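PDB 1YQF: hypothetical protein Lmaj011689 from Leishmania major, which is of unknown function but belongs to the MAM33 family of mitochondrial acidic matrix proteins and resembles human p32 in sequence. Local coordinates for residues M39-S42 with D43-Q47; H152-Y156 with D157-C161; R169-D172 with E173-E177. One frame throughout, in Å; residues are numbered along the deposited sequence.

Contact 1 of 3, residues M39-S42 with D43-Q47; sequences MGRS and DKPEQ
R41 reaches forward along the loop that follows helix 23-39 and closes on the side chains of D43 and K44. Its CB already lies 3.5 Å from D43 OD1 and 3.7 Å from K44 CG, so that even the root of the side chain touches both partners. CG passes D43 OD1 at 3.8 Å, and CD is about equally far from that oxygen and from K44 CG. A bend at chi3 (58°) then turns the guanidinium back toward the chain instead of letting it run on. NE forms a salt bridge with D43 OD1, 3.2 Å long, whose N-H is nearly straight at 175°; the oxygen lies almost in the guanidinium plane but is met from above the plane of its own carboxylate. The two planes are 57° apart, which is consistent with the second link, R41 NH2 to D43 OD2, being weak at 3.4 Å. CZ lies beneath K44 CG, which rests 3.7 Å above the middle of one guanidinium face; the aliphatic part of a lysine suits this place because methylenes can cover the flat cation while the ammonium goes elsewhere. K44 carries its NZ back toward the end of helix 23-39, 4.0 Å from M39 CA, where it bonds weakly to E38 O and forms a salt bridge with E192 of helix 173-202. R41 is held by two acids, D43 and, through NH1, E38, and K44 by a third, E192; R41 NE and K44 NZ stay 6.8 Å apart. The chemistry implies a turn of surface loop held by paired charges plus one stacked methylene, its strength probably tempered by solvent and sensitive to salt.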
ATOM      1  N   MET A  39     -21.176 -27.982  -7.612  1.00 42.47           N
ATOM      2  CA  MET A  39     -22.497 -28.099  -6.997  1.00 44.08           C
ATOM      3  C   MET A  39     -22.843 -29.535  -6.595  1.00 44.75           C
ATOM      4  O   MET A  39     -23.674 -29.749  -5.713  1.00 44.69           O
ATOM      5  CB  MET A  39     -23.566 -27.556  -7.960  1.00 44.70           C
ATOM      6  CG  MET A  39     -24.836 -27.054  -7.295  1.00 46.85           C
ATOM      7  SD  MET A  39     -24.597 -25.513  -6.383  1.00 49.08           S
ATOM      8  CE  MET A  39     -24.680 -24.288  -7.697  1.00 51.43           C
ATOM      9  N   GLY A  40     -22.204 -30.508  -7.241  1.00 45.84           N
ATOM     10  CA  GLY A  40     -22.455 -31.917  -6.991  1.00 46.77           C
ATOM     11  C   GLY A  40     -21.420 -32.604  -6.118  1.00 47.95           C
ATOM     12  O   GLY A  40     -21.501 -33.814  -5.910  1.00 47.85           O
ATOM     13  N   ARG A  41     -20.450 -31.848  -5.610  1.00 49.59           N
ATOM     14  CA  ARG A  41     -19.452 -32.399  -4.696  1.00 51.08           C
ATOM     15  C   ARG A  41     -20.099 -32.739  -3.355  1.00 52.12           C
ATOM     16  O   ARG A  41     -21.053 -32.085  -2.932  1.00 52.37           O
ATOM     17  CB  ARG A  41     -18.313 -31.405  -4.460  1.00 51.21           C
ATOM     18  CG  ARG A  41     -17.340 -31.238  -5.613  1.00 52.07           C
ATOM     19  CD  ARG A  41     -16.298 -30.149  -5.363  1.00 53.53           C
ATOM     20  NE  ARG A  41     -15.517 -30.414  -4.152  1.00 54.24           N
ATOM     21  CZ  ARG A  41     -14.749 -29.527  -3.518  1.00 54.57           C
ATOM     22  NH1 ARG A  41     -14.630 -28.281  -3.965  1.00 54.16           N
ATOM     23  NH2 ARG A  41     -14.090 -29.891  -2.423  1.00 54.65           N
ATOM     24  N   SER A  42     -19.572 -33.770  -2.700  1.00 53.32           N
ATOM     25  CA  SER A  42     -20.019 -34.159  -1.360  1.00 54.26           C
ATOM     26  C   SER A  42     -18.874 -34.055  -0.347  1.00 54.15           C
ATOM     27  O   SER A  42     -18.998 -34.509   0.794  1.00 54.30           O
ATOM     28  CB  SER A  42     -20.579 -35.585  -1.386  1.00 54.58           C
ATOM     29  OG  SER A  42     -19.625 -36.503  -1.895  1.00 55.19           O
ATOM     30  N   ASP A  43     -17.773 -33.438  -0.775  1.00 53.86           N
ATOM     31  CA  ASP A  43     -16.570 -33.284   0.043  1.00 53.43           C
ATOM     32  C   ASP A  43     -16.188 -31.806   0.192  1.00 52.19           C
ATOM     33  O   ASP A  43     -15.034 -31.483   0.480  1.00 52.11           O
ATOM     34  CB  ASP A  43     -15.407 -34.079  -0.577  1.00 53.76           C
ATOM     35  CG  ASP A  43     -14.959 -33.522  -1.924  1.00 54.81           C
ATOM     36  OD1 ASP A  43     -15.823 -33.317  -2.806  1.00 56.03           O
ATOM     37  OD2 ASP A  43     -13.766 -33.255  -2.186  1.00 55.57           O
ATOM     38  N   LYS A  44     -17.162 -30.916   0.004  1.00 50.74           N
ATOM     39  CA  LYS A  44     -16.913 -29.476   0.086  1.00 49.53           C
ATOM     40  C   LYS A  44     -16.687 -29.044   1.533  1.00 48.42           C
ATOM     41  O   LYS A  44     -17.085 -29.753   2.462  1.00 48.23           O
ATOM     42  CB  LYS A  44     -18.081 -28.684  -0.520  1.00 49.52           C
ATOM     43  CG  LYS A  44     -18.030 -28.587  -2.039  1.00 49.44           C
ATOM     44  CD  LYS A  44     -19.059 -27.606  -2.585  1.00 49.74           C
ATOM     45  CE  LYS A  44     -20.472 -28.171  -2.516  1.00 49.55           C
ATOM     46  NZ  LYS A  44     -21.469 -27.277  -3.173  1.00 49.21           N
ATOM     47  N   PRO A  45     -16.041 -27.892   1.729  1.00 47.19           N
ATOM     48  CA  PRO A  45     -15.810 -27.359   3.078  1.00 46.62           C
ATOM     49  C   PRO A  45     -17.107 -27.014   3.815  1.00 46.09           C
ATOM     50  O   PRO A  45     -17.959 -26.327   3.259  1.00 45.90           O
ATOM     51  CB  PRO A  45     -14.979 -26.095   2.819  1.00 46.56           C
ATOM     52  CG  PRO A  45     -14.392 -26.295   1.469  1.00 46.75           C
ATOM     53  CD  PRO A  45     -15.454 -27.016   0.697  1.00 46.98           C
ATOM     54  N   GLU A  46     -17.241 -27.505   5.046  1.00 45.74           N
ATOM     55  CA  GLU A  46     -18.387 -27.209   5.902  1.00 45.59           C
ATOM     56  C   GLU A  46     -18.164 -25.890   6.629  1.00 44.15           C
ATOM     57  O   GLU A  46     -17.047 -25.605   7.074  1.00 43.75           O
ATOM     58  CB  GLU A  46     -18.576 -28.314   6.945  1.00 46.38           C
ATOM     59  CG  GLU A  46     -19.404 -29.498   6.477  1.00 49.87           C
ATOM     60  CD  GLU A  46     -19.609 -30.526   7.574  1.00 53.24           C
ATOM     61  OE1 GLU A  46     -20.184 -30.171   8.625  1.00 54.60           O
ATOM     62  OE2 GLU A  46     -19.191 -31.687   7.388  1.00 55.61           O
ATOM     63  N   GLN A  47     -19.224 -25.096   6.762  1.00 42.88           N
ATOM     64  CA  GLN A  47     -19.144 -23.854   7.522  1.00 41.88           C
ATOM     65  C   GLN A  47     -18.918 -24.169   9.000  1.00 41.79           C
ATOM     66  O   GLN A  47     -19.740 -24.851   9.618  1.00 41.66           O
ATOM     67  CB  GLN A  47     -20.415 -23.023   7.372  1.00 41.48           C
ATOM     68  CG  GLN A  47     -20.339 -21.672   8.095  1.00 40.83           C
ATOM     69  CD  GLN A  47     -21.594 -20.822   7.943  1.00 41.12           C
ATOM     70  OE1 GLN A  47     -21.664 -19.724   8.492  1.00 42.00           O
ATOM     71  NE2 GLN A  47     -22.581 -21.324   7.211  1.00 41.29           N
TER

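Contact 2 of 3, residues H152-Y156 with D157-C161; sequences HELDY and DLLNC
Y156 and N160, one helical turn apart, lie side by side and point the same way, with the phenol ring and the amide stacked at 18° between their planes. The overlap is loose: N160 CB stands 4.2 Å above one ring face, toward its rim, while CG and ND2 run alongside CZ and CE2 as far as the hydroxyl. Both side chains set CG anti to the backbone N (chi1 176° for Y156), which is why they leave the helix in the same direction. A tyrosine and an asparagine suit this solvent-facing flank, since flat groups can lie together and can keep their polar ends toward water.

The hydrogen bonds across the contact are backbone ones. L159 N donates to D155 O over 3.2 Å, nearly straight at 169°, and N160 N to Y156 O over 3.0 Å. They are the first i to i+4 rungs of helix 156-168, and D155 occupies its N-cap position. Its carboxylate makes no capping bond, so the cap residue contributes through its carbonyl. The acid would probably still be stabilised by the helix dipole, against the nearby like charges of E34 of the second subunit and of D157, whose OD2 is 5.1 Å from D155 OD2.

Apolar contact comes from L154 and L159, whose CD1 methyls meet at 4.0 Å as the two side chains cross at about a right angle. Leucine suits both places because its branched apolar end can fill the angle between the loop and the first turn: L159 also touches V151 of the preceding loop, and L154 packs on P149 and on Y191 of the second subunit. L158, buried, packs on L195 of that same neighbouring subunit.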
ATOM      1  N   HIS A 152       9.293  -7.697  18.329  1.00 37.36           N
ATOM      2  CA  HIS A 152      10.490  -8.538  18.447  1.00 38.68           C
ATOM      3  C   HIS A 152      11.434  -8.061  19.555  1.00 38.47           C
ATOM      4  O   HIS A 152      12.141  -8.865  20.168  1.00 38.64           O
ATOM      5  CB  HIS A 152      11.253  -8.587  17.116  1.00 39.46           C
ATOM      6  CG  HIS A 152      12.675  -9.040  17.253  1.00 41.83           C
ATOM      7  ND1 HIS A 152      13.013 -10.337  17.573  1.00 44.12           N
ATOM      8  CD2 HIS A 152      13.844  -8.365  17.135  1.00 44.11           C
ATOM      9  CE1 HIS A 152      14.329 -10.445  17.638  1.00 45.36           C
ATOM     10  NE2 HIS A 152      14.857  -9.262  17.377  1.00 45.38           N
ATOM     11  N   GLU A 153      11.443  -6.753  19.797  1.00 38.07           N
ATOM     12  CA  GLU A 153      12.323  -6.147  20.797  1.00 37.72           C
ATOM     13  C   GLU A 153      11.740  -6.102  22.215  1.00 36.28           C
ATOM     14  O   GLU A 153      12.409  -5.641  23.134  1.00 36.66           O
ATOM     15  CB  GLU A 153      12.718  -4.738  20.343  1.00 38.20           C
ATOM     16  CG  GLU A 153      13.752  -4.741  19.230  1.00 39.98           C
ATOM     17  CD  GLU A 153      13.855  -3.415  18.503  1.00 42.56           C
ATOM     18  OE1 GLU A 153      13.519  -2.370  19.107  1.00 43.64           O
ATOM     19  OE2 GLU A 153      14.281  -3.424  17.323  1.00 43.70           O
ATOM     20  N   LEU A 154      10.512  -6.580  22.398  1.00 34.69           N
ATOM     21  CA  LEU A 154       9.886  -6.600  23.721  1.00 33.32           C
ATOM     22  C   LEU A 154      10.287  -7.825  24.527  1.00 33.82           C
ATOM     23  O   LEU A 154      10.495  -8.904  23.972  1.00 33.16           O
ATOM     24  CB  LEU A 154       8.361  -6.556  23.601  1.00 32.52           C
ATOM     25  CG  LEU A 154       7.774  -5.284  22.993  1.00 30.68           C
ATOM     26  CD1 LEU A 154       6.267  -5.395  22.954  1.00 29.83           C
ATOM     27  CD2 LEU A 154       8.204  -4.035  23.750  1.00 28.39           C
ATOM     28  N   ASP A 155      10.371  -7.643  25.844  1.00 34.69           N
ATOM     29  CA  ASP A 155      10.764  -8.707  26.765  1.00 35.68           C
ATOM     30  C   ASP A 155       9.755  -9.850  26.776  1.00 35.08           C
ATOM     31  O   ASP A 155       8.556  -9.634  26.583  1.00 35.02           O
ATOM     32  CB  ASP A 155      10.933  -8.153  28.189  1.00 36.49           C
ATOM     33  CG  ASP A 155      12.265  -7.444  28.389  1.00 39.37           C
ATOM     34  OD1 ASP A 155      13.112  -7.308  27.472  1.00 42.30           O
ATOM     35  OD2 ASP A 155      12.531  -6.971  29.515  1.00 42.56           O
ATOM     36  N   TYR A 156      10.261 -11.061  27.008  1.00 34.52           N
ATOM     37  CA  TYR A 156       9.437 -12.267  27.047  1.00 34.14           C
ATOM     38  C   TYR A 156       8.296 -12.161  28.048  1.00 34.88           C
ATOM     39  O   TYR A 156       7.202 -12.642  27.784  1.00 34.65           O
ATOM     40  CB  TYR A 156      10.286 -13.487  27.404  1.00 33.56           C
ATOM     41  CG  TYR A 156       9.491 -14.770  27.550  1.00 31.96           C
ATOM     42  CD1 TYR A 156       9.145 -15.528  26.437  1.00 30.04           C
ATOM     43  CD2 TYR A 156       9.089 -15.225  28.807  1.00 30.45           C
ATOM     44  CE1 TYR A 156       8.423 -16.709  26.567  1.00 31.01           C
ATOM     45  CE2 TYR A 156       8.365 -16.405  28.947  1.00 31.16           C
ATOM     46  CZ  TYR A 156       8.034 -17.142  27.823  1.00 31.49           C
ATOM     47  OH  TYR A 156       7.318 -18.311  27.949  1.00 32.11           O
ATOM     48  N   ASP A 157       8.567 -11.544  29.194  1.00 36.19           N
ATOM     49  CA  ASP A 157       7.590 -11.456  30.283  1.00 37.78           C
ATOM     50  C   ASP A 157       6.346 -10.687  29.855  1.00 37.07           C
ATOM     51  O   ASP A 157       5.225 -11.168  30.003  1.00 37.21           O
ATOM     52  CB  ASP A 157       8.200 -10.774  31.515  1.00 38.75           C
ATOM     53  CG  ASP A 157       9.517 -11.403  31.953  1.00 42.16           C
ATOM     54  OD1 ASP A 157       9.635 -12.651  31.912  1.00 45.00           O
ATOM     55  OD2 ASP A 157      10.495 -10.718  32.359  1.00 45.90           O
ATOM     56  N   LEU A 158       6.564  -9.490  29.324  1.00 36.34           N
ATOM     57  CA  LEU A 158       5.480  -8.612  28.899  1.00 35.79           C
ATOM     58  C   LEU A 158       4.664  -9.234  27.771  1.00 35.70           C
ATOM     59  O   LEU A 158       3.436  -9.246  27.823  1.00 35.12           O
ATOM     60  CB  LEU A 158       6.043  -7.259  28.446  1.00 35.60           C
ATOM     61  CG  LEU A 158       5.126  -6.037  28.506  1.00 35.07           C
ATOM     62  CD1 LEU A 158       5.868  -4.844  27.935  1.00 34.76           C
ATOM     63  CD2 LEU A 158       3.825  -6.242  27.755  1.00 35.06           C
ATOM     64  N   LEU A 159       5.350  -9.743  26.753  1.00 35.86           N
ATOM     65  CA  LEU A 159       4.679 -10.249  25.558  1.00 36.33           C
ATOM     66  C   LEU A 159       3.903 -11.524  25.855  1.00 35.80           C
ATOM     67  O   LEU A 159       2.831 -11.746  25.299  1.00 35.91           O
ATOM     68  CB  LEU A 159       5.683 -10.492  24.426  1.00 36.92           C
ATOM     69  CG  LEU A 159       5.121 -10.361  23.008  1.00 38.43           C
ATOM     70  CD1 LEU A 159       4.540  -8.978  22.753  1.00 39.05           C
ATOM     71  CD2 LEU A 159       6.196 -10.664  21.992  1.00 39.56           C
ATOM     72  N   ASN A 160       4.444 -12.347  26.744  1.00 35.34           N
ATOM     73  CA  ASN A 160       3.763 -13.556  27.182  1.00 35.14           C
ATOM     74  C   ASN A 160       2.508 -13.230  27.992  1.00 34.03           C
ATOM     75  O   ASN A 160       1.510 -13.938  27.898  1.00 33.60           O
ATOM     76  CB  ASN A 160       4.713 -14.436  27.995  1.00 35.58           C
ATOM     77  CG  ASN A 160       4.178 -15.832  28.205  1.00 37.09           C
ATOM     78  OD1 ASN A 160       3.711 -16.477  27.266  1.00 39.14           O
ATOM     79  ND2 ASN A 160       4.248 -16.313  29.444  1.00 38.21           N
ATOM     80  N   CYS A 161       2.560 -12.150  28.770  1.00 33.05           N
ATOM     81  CA  CYS A 161       1.405 -11.701  29.545  1.00 32.46           C
ATOM     82  C   CYS A 161       0.317 -11.099  28.645  1.00 31.78           C
ATOM     83  O   CYS A 161      -0.865 -11.164  28.979  1.00 31.45           O
ATOM     84  CB  CYS A 161       1.832 -10.690  30.615  1.00 32.65           C
ATOM     85  SG  CYS A 161       2.636 -11.431  32.061  1.00 32.91           S
TER

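Contact 3 of 3, residues R169-D172 with E173-E177; sequences RGVD and EKLGE
D172 OD1 accepts a hydrogen bond from L175 N, 3.1 Å long with 145° at the hydrogen and met nearly along its C-O axis. This is an N-cap: the aspartate stands immediately before helix 173-202 and supplies an acceptor to an amide of the open first turn. The carboxylate reaches forward over the first turn because CG sits between the backbone N and the carbonyl carbon (chi1 51°), a short reach that suits aspartate; its charge should also interact favourably with the helix dipole. D172 O meanwhile takes G176 N at 3.3 Å, the first i to i+4 bond of the helix.

Beside the cap, L175 points back over the loop, its CD1 3.3 Å from G170 O and 3.9 Å from V171 CA, with V171 CG2 further off at 4.4 Å. G170 sits where the previous helix ends: its positive phi makes it the C-prime residue of the Schellman motif that closes helix 156-168. At these backbone angles a CB would be jammed against the carbonyl oxygen of R169, so the position calls for a residue without one. R169 itself bonds to S23 of the second subunit. V171 follows as the centre of an inverse gamma turn.

The loop between the two helices lies against the antiparallel sheet: L175 packs on L67 of strand 64-71 and V78 of strand 74-81, and V171 on V96 of strand 92-99.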
ATOM      1  N   ARG A 169      -9.733 -13.649  26.936  1.00 40.50           N
ATOM      2  CA  ARG A 169     -10.856 -13.054  26.211  1.00 40.14           C
ATOM      3  C   ARG A 169     -11.356 -13.852  24.996  1.00 39.98           C
ATOM      4  O   ARG A 169     -12.104 -13.323  24.177  1.00 39.91           O
ATOM      5  CB  ARG A 169     -10.464 -11.646  25.763  1.00 39.97           C
ATOM      6  CG  ARG A 169     -10.403 -10.681  26.905  1.00 39.72           C
ATOM      7  CD  ARG A 169      -9.627  -9.412  26.613  1.00 38.86           C
ATOM      8  NE  ARG A 169      -9.625  -8.531  27.774  1.00 38.62           N
ATOM      9  CZ  ARG A 169      -8.977  -8.768  28.911  1.00 39.89           C
ATOM     10  NH1 ARG A 169      -8.241  -9.867  29.072  1.00 40.13           N
ATOM     11  NH2 ARG A 169      -9.056  -7.892  29.902  1.00 40.00           N
ATOM     12  N   GLY A 170     -10.955 -15.113  24.879  1.00 39.80           N
ATOM     13  CA  GLY A 170     -11.396 -15.955  23.776  1.00 39.94           C
ATOM     14  C   GLY A 170     -10.559 -15.846  22.512  1.00 39.80           C
ATOM     15  O   GLY A 170     -10.852 -16.520  21.524  1.00 39.80           O
ATOM     16  N   VAL A 171      -9.529 -15.000  22.541  1.00 39.58           N
ATOM     17  CA  VAL A 171      -8.605 -14.860  21.421  1.00 39.35           C
ATOM     18  C   VAL A 171      -7.486 -15.884  21.609  1.00 40.64           C
ATOM     19  O   VAL A 171      -6.442 -15.590  22.190  1.00 40.30           O
ATOM     20  CB  VAL A 171      -8.031 -13.433  21.334  1.00 38.52           C
ATOM     21  CG1 VAL A 171      -7.133 -13.280  20.109  1.00 37.22           C
ATOM     22  CG2 VAL A 171      -9.156 -12.415  21.292  1.00 36.87           C
ATOM     23  N   ASP A 172      -7.732 -17.089  21.106  1.00 42.28           N
ATOM     24  CA  ASP A 172      -6.849 -18.234  21.333  1.00 43.63           C
ATOM     25  C   ASP A 172      -6.719 -19.082  20.061  1.00 44.31           C
ATOM     26  O   ASP A 172      -7.027 -18.611  18.966  1.00 44.73           O
ATOM     27  CB  ASP A 172      -7.375 -19.066  22.517  1.00 43.89           C
ATOM     28  CG  ASP A 172      -8.847 -19.419  22.381  1.00 44.47           C
ATOM     29  OD1 ASP A 172      -9.327 -19.586  21.240  1.00 44.38           O
ATOM     30  OD2 ASP A 172      -9.605 -19.551  23.368  1.00 45.97           O
ATOM     31  N   GLU A 173      -6.246 -20.318  20.204  1.00 45.00           N
ATOM     32  CA  GLU A 173      -6.079 -21.218  19.065  1.00 45.72           C
ATOM     33  C   GLU A 173      -7.405 -21.750  18.520  1.00 45.11           C
ATOM     34  O   GLU A 173      -7.491 -22.094  17.344  1.00 44.85           O
ATOM     35  CB  GLU A 173      -5.176 -22.391  19.443  1.00 46.34           C
ATOM     36  CG  GLU A 173      -3.751 -21.974  19.771  1.00 48.77           C
ATOM     37  CD  GLU A 173      -2.789 -23.147  19.872  1.00 51.41           C
ATOM     38  OE1 GLU A 173      -3.212 -24.311  19.660  1.00 52.64           O
ATOM     39  OE2 GLU A 173      -1.599 -22.903  20.161  1.00 52.26           O
ATOM     40  N   LYS A 174      -8.424 -21.828  19.372  1.00 44.62           N
ATOM     41  CA  LYS A 174      -9.761 -22.242  18.939  1.00 44.42           C
ATOM     42  C   LYS A 174     -10.420 -21.207  18.031  1.00 43.41           C
ATOM     43  O   LYS A 174     -11.175 -21.566  17.128  1.00 43.09           O
ATOM     44  CB  LYS A 174     -10.666 -22.515  20.146  1.00 44.86           C
ATOM     45  CG  LYS A 174     -10.144 -23.589  21.096  1.00 46.92           C
ATOM     46  CD  LYS A 174      -9.953 -24.935  20.397  1.00 48.99           C
ATOM     47  CE  LYS A 174      -9.284 -25.951  21.310  1.00 50.56           C
ATOM     48  NZ  LYS A 174      -7.980 -25.455  21.851  1.00 50.79           N
ATOM     49  N   LEU A 175     -10.130 -19.930  18.272  1.00 42.33           N
ATOM     50  CA  LEU A 175     -10.675 -18.851  17.456  1.00 41.66           C
ATOM     51  C   LEU A 175      -9.966 -18.848  16.109  1.00 40.60           C
ATOM     52  O   LEU A 175     -10.593 -18.667  15.069  1.00 40.26           O
ATOM     53  CB  LEU A 175     -10.503 -17.494  18.152  1.00 41.89           C
ATOM     54  CG  LEU A 175     -11.506 -16.394  17.789  1.00 42.49           C
ATOM     55  CD1 LEU A 175     -11.210 -15.131  18.571  1.00 43.18           C
ATOM     56  CD2 LEU A 175     -11.494 -16.083  16.307  1.00 43.15           C
ATOM     57  N   GLY A 176      -8.655 -19.062  16.139  1.00 39.57           N
ATOM     58  CA  GLY A 176      -7.854 -19.095  14.930  1.00 38.89           C
ATOM     59  C   GLY A 176      -8.309 -20.176  13.971  1.00 38.32           C
ATOM     60  O   GLY A 176      -8.470 -19.920  12.781  1.00 37.59           O
ATOM     61  N   GLU A 177      -8.524 -21.377  14.501  1.00 37.87           N
ATOM     62  CA  GLU A 177      -8.992 -22.517  13.718  1.00 37.93           C
ATOM     63  C   GLU A 177     -10.343 -22.208  13.085  1.00 36.08           C
ATOM     64  O   GLU A 177     -10.608 -22.625  11.962  1.00 35.90           O
ATOM     65  CB  GLU A 177      -9.091 -23.771  14.595  1.00 39.04           C
ATOM     66  CG  GLU A 177      -9.591 -25.019  13.879  1.00 43.37           C
ATOM     67  CD  GLU A 177      -9.612 -26.238  14.784  1.00 48.07           C
ATOM     68  OE1 GLU A 177      -8.539 -26.852  14.979  1.00 51.09           O
ATOM     69  OE2 GLU A 177     -10.697 -26.583  15.304  1.00 49.76           O
TER

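Overall arrangement
The three contacts follow one another along the chain without touching. Contact 1 lies in the loop between helix 23-39 and strand 55-58, while contacts 2 and 3 mark the starts of helices 156-168 and 173-202. Centres of contacts 2 and 3 are 20 Å apart, their nearest atoms about 7 Å. Contacts 1 and 2 lie on opposite sides of the chain's centre, 42 Å between centres. Helix 173-202 joins contacts 1 and 3, beginning at contact 3 and meeting contact 1 through Q188 and E192, and its copy in the second subunit packs on contact 2. Contact 2 meets that subunit with several residues, contact 3 only through R169; no active site is known.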